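Local coordinates for protein argonaute (Marinitoga piezophila, PDB 5I4A), which cleaves single-stranded DNA complementary to a short guide RNA with a 5'-hydroxyl end and may defend the cell against invading mobile genetic elements, at residues A[300-303]-A[307-310]; A[316-321]-A[408-413]; A[349-354]-A[363-368]. One frame throughout, in Å; residues are numbered along the deposited sequence.

All three contacts lie in the Mid domain, whose core is a parallel sheet built round strand 295-302. Contact 1 comes first and closes a very short loop, three residues long, between that strand and helix 305-310. The chain runs straight on into helix 312-320, where contact 2 opens; it closes 87 residues later at the junction of helices 404-409 and 412-424. Contact 3 forms within that long excursion and joins strand 350-352 to helix 364-367. Contacts 1 and 3 meet in the sheet, since Phe351 pairs through its backbone with Phe300 and Phe302. Contacts 1 and 2 touch where the rings of Phe300 and Phe319 pack together.

Contact 1. Residues A[300-303]-A[307-310]; sequences FFFS and QFFE
Phe302 and Phe308 meet as an edge-to-face (T-shaped) pair at the first strand-to-helix turn of the Mid domain, where strand 295-302 of its parallel sheet passes into helix 305-310. The ring planes stand at 86° with centroids 5.1 Å apart. Phe308 presents its edge, and its CD1 lies 3.5 Å from CZ of Phe302, over one face and displaced toward the rim. The helix backbone sets CB of Phe308 over the same face as a CH-pi donor, 4.2 Å from the Phe302 centroid, and the first torsion, with CG anti to N, then turns the CD1 edge onto that face. Leu315 of the next helix touches both side chains.

Gln307 approaches Phe302 at the ring edge instead, its amide plane turned 73° from the ring. Its extended chain reaches back to the strand end, where OE1 lies 3.2 Å from CB of Phe302. The amide is divided between partners: NE2 donates to Asp380 OD1 and Leu378 O, while Ser303 OG bonds to Asp380 OD2, so Asp380 joins both side chains. OE1 accepts from Ser303 N at 2.9 Å, with an N-H...O angle of 155° and the donor above the carbonyl plane.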
# COMPACT_ATOMS: atom_id res chain seq x y z
N PHE A 300 -14.34 -11.65 -29.27
CA PHE A 300 -14.55 -10.23 -29.05
C PHE A 300 -15.94 -9.96 -28.51
O PHE A 300 -16.92 -10.58 -28.95
CB PHE A 300 -14.35 -9.43 -30.35
CG PHE A 300 -12.97 -9.54 -30.94
CD1 PHE A 300 -12.66 -10.56 -31.83
CD2 PHE A 300 -11.99 -8.62 -30.62
CE1 PHE A 300 -11.39 -10.66 -32.38
CE2 PHE A 300 -10.72 -8.71 -31.17
CZ PHE A 300 -10.43 -9.73 -32.05
N PHE A 301 -16.04 -9.01 -27.58
CA PHE A 301 -17.31 -8.54 -27.05
C PHE A 301 -17.38 -7.03 -27.20
O PHE A 301 -16.50 -6.31 -26.71
CB PHE A 301 -17.50 -8.93 -25.58
CG PHE A 301 -17.79 -10.40 -25.38
CD1 PHE A 301 -16.75 -11.30 -25.22
CD2 PHE A 301 -19.09 -10.86 -25.34
CE1 PHE A 301 -17.01 -12.65 -25.03
CE2 PHE A 301 -19.35 -12.20 -25.15
CZ PHE A 301 -18.32 -13.10 -25.00
N PHE A 302 -18.42 -6.54 -27.87
CA PHE A 302 -18.62 -5.12 -28.08
C PHE A 302 -19.89 -4.68 -27.35
O PHE A 302 -20.84 -5.45 -27.20
CB PHE A 302 -18.73 -4.77 -29.57
CG PHE A 302 -17.53 -5.19 -30.37
CD1 PHE A 302 -17.44 -6.46 -30.91
CD2 PHE A 302 -16.49 -4.30 -30.59
CE1 PHE A 302 -16.34 -6.84 -31.65
CE2 PHE A 302 -15.39 -4.68 -31.33
CZ PHE A 302 -15.32 -5.95 -31.86
N SER A 303 -19.89 -3.42 -26.90
CA SER A 303 -21.05 -2.91 -26.18
C SER A 303 -22.21 -2.59 -27.11
O SER A 303 -23.35 -2.44 -26.63
CB SER A 303 -20.65 -1.66 -25.38
OG SER A 303 -20.26 -0.61 -26.23
N GLN A 307 -20.33 0.77 -31.48
CA GLN A 307 -18.96 0.73 -30.98
C GLN A 307 -18.06 -0.08 -31.90
O GLN A 307 -16.91 0.30 -32.14
CB GLN A 307 -18.93 0.15 -29.57
CG GLN A 307 -17.54 0.11 -28.96
CD GLN A 307 -17.43 -0.91 -27.85
OE1 GLN A 307 -17.63 -2.10 -28.08
NE2 GLN A 307 -17.09 -0.46 -26.65
N PHE A 308 -18.58 -1.19 -32.44
CA PHE A 308 -17.80 -1.98 -33.39
C PHE A 308 -17.40 -1.13 -34.59
O PHE A 308 -16.23 -1.12 -35.00
CB PHE A 308 -18.61 -3.20 -33.85
CG PHE A 308 -17.98 -3.93 -35.00
CD1 PHE A 308 -17.03 -4.91 -34.78
CD2 PHE A 308 -18.34 -3.64 -36.31
CE1 PHE A 308 -16.45 -5.58 -35.84
CE2 PHE A 308 -17.76 -4.30 -37.37
CZ PHE A 308 -16.81 -5.28 -37.14
N PHE A 309 -18.36 -0.42 -35.18
CA PHE A 309 -18.06 0.38 -36.36
C PHE A 309 -17.14 1.55 -36.04
O PHE A 309 -16.35 1.97 -36.89
CB PHE A 309 -19.36 0.86 -37.01
CG PHE A 309 -20.14 -0.23 -37.68
CD1 PHE A 309 -19.63 -0.90 -38.78
CD2 PHE A 309 -21.39 -0.60 -37.21
CE1 PHE A 309 -20.34 -1.91 -39.40
CE2 PHE A 309 -22.12 -1.60 -37.83
CZ PHE A 309 -21.59 -2.26 -38.92
N GLU A 310 -17.21 2.07 -34.81
CA GLU A 310 -16.31 3.14 -34.40
C GLU A 310 -14.85 2.70 -34.44
O GLU A 310 -13.96 3.52 -34.67
CB GLU A 310 -16.66 3.64 -33.00
CG GLU A 310 -18.01 4.32 -32.88
CD GLU A 310 -18.32 4.72 -31.45
OE1 GLU A 310 -17.44 4.54 -30.58
OE2 GLU A 310 -19.44 5.20 -31.18

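Contact 2. Residues A[316-321]-A[408-413]; sequences KELFHN and EDIKPF. With nucleotides of chain B.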
# COMPACT_ATOMS: atom_id res chain seq x y z
N LYS A 316 -9.44 -3.94 -38.05
CA LYS A 316 -8.85 -4.50 -39.26
C LYS A 316 -7.33 -4.40 -39.22
O LYS A 316 -6.63 -5.37 -39.52
CB LYS A 316 -9.40 -3.78 -40.49
CG LYS A 316 -10.86 -4.07 -40.79
CD LYS A 316 -11.23 -3.50 -42.15
CE LYS A 316 -12.56 -4.04 -42.63
NZ LYS A 316 -12.70 -3.86 -44.10
N GLU A 317 -6.81 -3.22 -38.87
CA GLU A 317 -5.36 -3.04 -38.82
C GLU A 317 -4.71 -4.00 -37.83
O GLU A 317 -3.60 -4.48 -38.05
CB GLU A 317 -5.02 -1.59 -38.43
CG GLU A 317 -5.36 -0.57 -39.50
CD GLU A 317 -5.11 0.85 -39.03
OE1 GLU A 317 -4.94 1.06 -37.81
OE2 GLU A 317 -5.08 1.77 -39.89
N LEU A 318 -5.40 -4.30 -36.73
CA LEU A 318 -4.81 -5.15 -35.70
C LEU A 318 -4.97 -6.63 -36.01
O LEU A 318 -4.03 -7.41 -35.81
CB LEU A 318 -5.42 -4.82 -34.34
CG LEU A 318 -4.84 -3.60 -33.62
CD1 LEU A 318 -5.67 -3.26 -32.40
CD2 LEU A 318 -3.40 -3.87 -33.23
N PHE A 319 -6.14 -7.04 -36.50
CA PHE A 319 -6.48 -8.46 -36.55
C PHE A 319 -6.74 -9.00 -37.95
O PHE A 319 -6.73 -10.22 -38.12
CB PHE A 319 -7.70 -8.73 -35.66
CG PHE A 319 -7.53 -8.22 -34.26
CD1 PHE A 319 -6.64 -8.83 -33.39
CD2 PHE A 319 -8.26 -7.13 -33.81
CE1 PHE A 319 -6.48 -8.36 -32.09
CE2 PHE A 319 -8.10 -6.66 -32.52
CZ PHE A 319 -7.21 -7.27 -31.66
N HIS A 320 -6.97 -8.15 -38.95
CA HIS A 320 -7.08 -8.62 -40.32
C HIS A 320 -5.74 -8.67 -41.03
O HIS A 320 -5.58 -9.43 -41.99
CB HIS A 320 -8.05 -7.75 -41.12
CG HIS A 320 -9.49 -8.10 -40.91
ND1 HIS A 320 -10.49 -7.73 -41.78
CD2 HIS A 320 -10.10 -8.80 -39.92
CE1 HIS A 320 -11.65 -8.18 -41.34
NE2 HIS A 320 -11.44 -8.83 -40.21
N ASN A 321 -4.77 -7.87 -40.58
CA ASN A 321 -3.39 -7.98 -41.02
C ASN A 321 -2.70 -9.01 -40.13
O ASN A 321 -2.39 -8.72 -38.96
CB ASN A 321 -2.69 -6.62 -40.95
CG ASN A 321 -1.19 -6.71 -41.19
OD1 ASN A 321 -0.68 -7.71 -41.71
ND2 ASN A 321 -0.47 -5.65 -40.83
N GLU A 408 -8.46 2.48 -30.46
CA GLU A 408 -8.60 3.43 -31.56
C GLU A 408 -7.25 3.99 -32.00
O GLU A 408 -7.01 4.18 -33.19
CB GLU A 408 -9.54 4.56 -31.15
CG GLU A 408 -11.02 4.23 -31.27
CD GLU A 408 -11.90 5.30 -30.65
OE1 GLU A 408 -11.38 6.11 -29.86
OE2 GLU A 408 -13.12 5.32 -30.96
N ASP A 409 -6.35 4.26 -31.05
CA ASP A 409 -5.10 4.94 -31.36
C ASP A 409 -3.92 3.99 -31.56
O ASP A 409 -2.95 4.38 -32.23
CB ASP A 409 -4.76 5.96 -30.27
CG ASP A 409 -5.50 7.28 -30.45
OD1 ASP A 409 -6.62 7.41 -29.93
OD2 ASP A 409 -4.95 8.18 -31.12
N ILE A 410 -3.98 2.79 -31.00
CA ILE A 410 -3.02 1.72 -31.29
C ILE A 410 -1.59 2.18 -30.99
O ILE A 410 -0.78 2.37 -31.91
CB ILE A 410 -3.15 1.24 -32.74
CG1 ILE A 410 -4.62 1.01 -33.10
CG2 ILE A 410 -2.39 -0.06 -32.97
CD1 ILE A 410 -4.82 0.41 -34.48
N LYS A 411 -1.27 2.36 -29.71
CA LYS A 411 0.12 2.56 -29.32
C LYS A 411 0.78 1.20 -29.14
O LYS A 411 0.28 0.38 -28.35
CB LYS A 411 0.21 3.37 -28.03
CG LYS A 411 -0.46 4.74 -28.13
CD LYS A 411 -0.31 5.53 -26.84
CE LYS A 411 -1.04 6.86 -26.93
NZ LYS A 411 -0.96 7.63 -25.66
N PRO A 412 1.86 0.90 -29.87
CA PRO A 412 2.40 -0.47 -29.86
C PRO A 412 2.71 -1.02 -28.47
O PRO A 412 2.42 -2.19 -28.22
CB PRO A 412 3.67 -0.35 -30.72
CG PRO A 412 3.89 1.13 -30.93
CD PRO A 412 2.55 1.77 -30.84
N PHE A 413 3.29 -0.22 -27.57
CA PHE A 413 3.63 -0.75 -26.26
C PHE A 413 2.38 -1.18 -25.49
O PHE A 413 2.45 -2.08 -24.65
CB PHE A 413 4.44 0.27 -25.45
CG PHE A 413 3.64 1.43 -24.92
CD1 PHE A 413 3.39 2.54 -25.72
CD2 PHE A 413 3.16 1.43 -23.62
CE1 PHE A 413 2.66 3.61 -25.23
CE2 PHE A 413 2.43 2.49 -23.13
CZ PHE A 413 2.18 3.59 -23.94
P A B 2 -7.22 -0.53 -20.39
OP1 A B 2 -6.79 0.68 -19.66
OP2 A B 2 -7.62 -0.43 -21.82
O5' A B 2 -6.03 -1.58 -20.27
C5' A B 2 -6.15 -2.90 -20.78
C4' A B 2 -4.82 -3.59 -20.78
O4' A B 2 -3.97 -2.98 -21.79
C3' A B 2 -4.02 -3.47 -19.49
O3' A B 2 -4.39 -4.42 -18.51
C2' A B 2 -2.58 -3.59 -19.97
O2' A B 2 -2.25 -4.95 -20.23
C1' A B 2 -2.65 -2.84 -21.30
N9 A B 2 -2.38 -1.40 -21.12
C8 A B 2 -3.29 -0.37 -21.16
N7 A B 2 -2.76 0.81 -20.97
C5 A B 2 -1.40 0.53 -20.78
C6 A B 2 -0.29 1.36 -20.53
N6 A B 2 -0.37 2.69 -20.42
N1 A B 2 0.91 0.76 -20.40
C2 A B 2 0.99 -0.57 -20.52
N3 A B 2 0.01 -1.44 -20.75
C4 A B 2 -1.17 -0.82 -20.88
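The packing of helix 312-320 against the bend between helices 404-409 and 412-424 in the Mid domain brings these segments together, the last turn of the first helix facing the bend. The bend is marked by Ile410, which leaves helical geometry with a positive phi of 57°, and by Lys411 at the N-cap position of the following helix. Ile410 points toward the other segment and meets Leu318 tip to tip, its CG2 lying 4.0 Å from CD2 of Leu318. The CG1-CD1 branch of Ile410 also ends on the leucine, its CD1 4.1 Å from CG of Leu318. Ile415 touches both residues, and Val325 also packs on Leu318, so the pair belongs to a larger apolar patch.

At the margin the extended Glu317 chain crosses Ile410 and sets OE1 3.4 Å from its CD1, a van der Waals approach. The carboxylate's ionic partner is Lys313, bridged through OE2. No hydrogen bond joins the segments. Helix 312-320 ends in a wider pi-type turn, in which Lys316 O accepts from both His320 N and Asn321 N. Beyond the bend, Phe413 turns its ring edge to the guide RNA: its CE2 lies 3.6 Å from N1 of A2 of chain B, near the plane of the phenyl ring.

Contact 3. Residues A[349-354]-A[363-368]; sequences SAFLYN and TEFINQ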
# COMPACT_ATOMS: atom_id res chain seq x y z
N SER A 349 -16.66 -14.08 -35.00
CA SER A 349 -15.92 -14.15 -33.74
C SER A 349 -16.26 -12.99 -32.82
O SER A 349 -15.58 -12.79 -31.81
CB SER A 349 -14.41 -14.18 -34.02
OG SER A 349 -13.91 -12.89 -34.32
N ALA A 350 -17.29 -12.21 -33.15
CA ALA A 350 -17.64 -11.00 -32.43
C ALA A 350 -19.04 -11.13 -31.85
O ALA A 350 -19.95 -11.67 -32.49
CB ALA A 350 -17.56 -9.77 -33.34
N PHE A 351 -19.21 -10.63 -30.62
CA PHE A 351 -20.46 -10.77 -29.90
C PHE A 351 -20.73 -9.48 -29.15
O PHE A 351 -19.85 -8.63 -28.98
CB PHE A 351 -20.42 -11.97 -28.94
CG PHE A 351 -19.95 -13.24 -29.58
CD1 PHE A 351 -18.60 -13.53 -29.64
CD2 PHE A 351 -20.85 -14.12 -30.15
CE1 PHE A 351 -18.16 -14.69 -30.25
CE2 PHE A 351 -20.42 -15.28 -30.75
CZ PHE A 351 -19.07 -15.57 -30.80
N LEU A 352 -21.97 -9.33 -28.69
CA LEU A 352 -22.38 -8.14 -27.95
C LEU A 352 -22.52 -8.46 -26.47
O LEU A 352 -22.76 -9.61 -26.08
CB LEU A 352 -23.71 -7.60 -28.49
CG LEU A 352 -23.71 -7.02 -29.91
CD1 LEU A 352 -25.11 -6.58 -30.29
CD2 LEU A 352 -22.73 -5.86 -30.03
N TYR A 353 -22.32 -7.44 -25.65
CA TYR A 353 -22.69 -7.51 -24.24
C TYR A 353 -23.52 -6.28 -23.91
O TYR A 353 -23.45 -5.26 -24.59
CB TYR A 353 -21.46 -7.60 -23.32
CG TYR A 353 -20.63 -6.34 -23.20
CD1 TYR A 353 -19.60 -6.08 -24.10
CD2 TYR A 353 -20.86 -5.42 -22.19
CE1 TYR A 353 -18.84 -4.93 -23.99
CE2 TYR A 353 -20.10 -4.28 -22.07
CZ TYR A 353 -19.09 -4.04 -22.98
OH TYR A 353 -18.33 -2.89 -22.87
N ASN A 354 -24.33 -6.41 -22.87
CA ASN A 354 -25.17 -5.31 -22.44
C ASN A 354 -24.34 -4.38 -21.56
O ASN A 354 -24.02 -4.74 -20.42
CB ASN A 354 -26.40 -5.85 -21.69
CG ASN A 354 -27.38 -4.76 -21.30
OD1 ASN A 354 -27.00 -3.70 -20.82
ND2 ASN A 354 -28.66 -5.03 -21.50
N THR A 363 -25.03 -18.68 -24.92
CA THR A 363 -25.34 -19.35 -26.17
C THR A 363 -24.67 -20.71 -26.17
O THR A 363 -23.81 -21.01 -25.33
CB THR A 363 -24.88 -18.54 -27.39
OG1 THR A 363 -23.45 -18.60 -27.49
CG2 THR A 363 -25.31 -17.09 -27.27
N GLU A 364 -25.06 -21.56 -27.13
CA GLU A 364 -24.40 -22.85 -27.28
C GLU A 364 -22.91 -22.66 -27.52
O GLU A 364 -22.08 -23.30 -26.86
CB GLU A 364 -25.04 -23.64 -28.42
CG GLU A 364 -24.38 -24.99 -28.67
CD GLU A 364 -25.00 -25.73 -29.84
OE1 GLU A 364 -24.30 -26.58 -30.45
OE2 GLU A 364 -26.18 -25.47 -30.15
N PHE A 365 -22.55 -21.78 -28.45
CA PHE A 365 -21.15 -21.57 -28.79
C PHE A 365 -20.35 -21.09 -27.58
O PHE A 365 -19.27 -21.61 -27.29
CB PHE A 365 -21.03 -20.56 -29.93
CG PHE A 365 -19.62 -20.10 -30.18
CD1 PHE A 365 -18.75 -20.87 -30.93
CD2 PHE A 365 -19.16 -18.91 -29.65
CE1 PHE A 365 -17.45 -20.46 -31.16
CE2 PHE A 365 -17.86 -18.49 -29.87
CZ PHE A 365 -17.01 -19.27 -30.63
N ILE A 366 -20.86 -20.07 -26.88
CA ILE A 366 -20.16 -19.55 -25.72
C ILE A 366 -20.06 -20.61 -24.63
O ILE A 366 -19.01 -20.79 -24.00
CB ILE A 366 -20.85 -18.27 -25.21
CG1 ILE A 366 -20.74 -17.16 -26.25
CG2 ILE A 366 -20.27 -17.84 -23.87
CD1 ILE A 366 -21.63 -15.97 -25.96
N ASN A 367 -21.15 -21.34 -24.40
CA ASN A 367 -21.17 -22.33 -23.32
C ASN A 367 -20.22 -23.48 -23.61
O ASN A 367 -19.60 -24.02 -22.68
CB ASN A 367 -22.59 -22.84 -23.11
CG ASN A 367 -22.67 -23.92 -22.05
OD1 ASN A 367 -22.80 -23.63 -20.86
ND2 ASN A 367 -22.60 -25.18 -22.48
N GLN A 368 -20.08 -23.88 -24.87
CA GLN A 368 -19.20 -25.00 -25.21
C GLN A 368 -17.73 -24.61 -25.27
O GLN A 368 -16.89 -25.49 -25.48
CB GLN A 368 -19.62 -25.64 -26.55
CG GLN A 368 -19.62 -24.71 -27.76
CD GLN A 368 -18.25 -24.49 -28.37
OE1 GLN A 368 -17.64 -25.41 -28.92
NE2 GLN A 368 -17.75 -23.26 -28.29
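Phe351 turns its ring off strand 350-352 with CG anti to the carbonyl carbon (chi1 -50°), while a chi1 of 170° swings the Phe365 ring away from its backbone N, so that it leaves helix 364-367 on the side facing the strand. Both CB atoms point toward the opposite segment. The two side chains cross at about a right angle, yet their ring planes are only 21° apart. The centroids are 5.4 Å apart, and the rings are close to parallel but displaced, with little of one lying over the other.

The touching is therefore confined to a few rim carbons. CZ of Phe351 sits 3.3 Å from CE2 of Phe365 and 3.5 Å from its CD2, and CE1 of Phe351 adds a looser approach to the same CE2 at 3.8 Å. Replacing Phe351 by an alanine would probably leave one side of the Phe365 ring without its aromatic neighbour and open a gap between strand and helix. No hydrogen bond crosses the contact.

The short helix carrying Phe365 is fixed at its start by Thr363, the N-cap residue. Its OG1 accepts a nearly straight bond from Ile366 N at 3.0 Å, and Asn367 N bonds to Thr363 O. Asp343 touches the Phe365 side chain from outside the two segments, and Ile299 of the central strand touches Phe351. Backbone bonds from Phe351 to Phe300 and Phe302 seat this strand beside strand 295-302. The contact is thus helix-on-sheet packing at the border of the Mid domain's parallel alpha/beta core, with an N-capped helix meeting the strand through one aromatic pair.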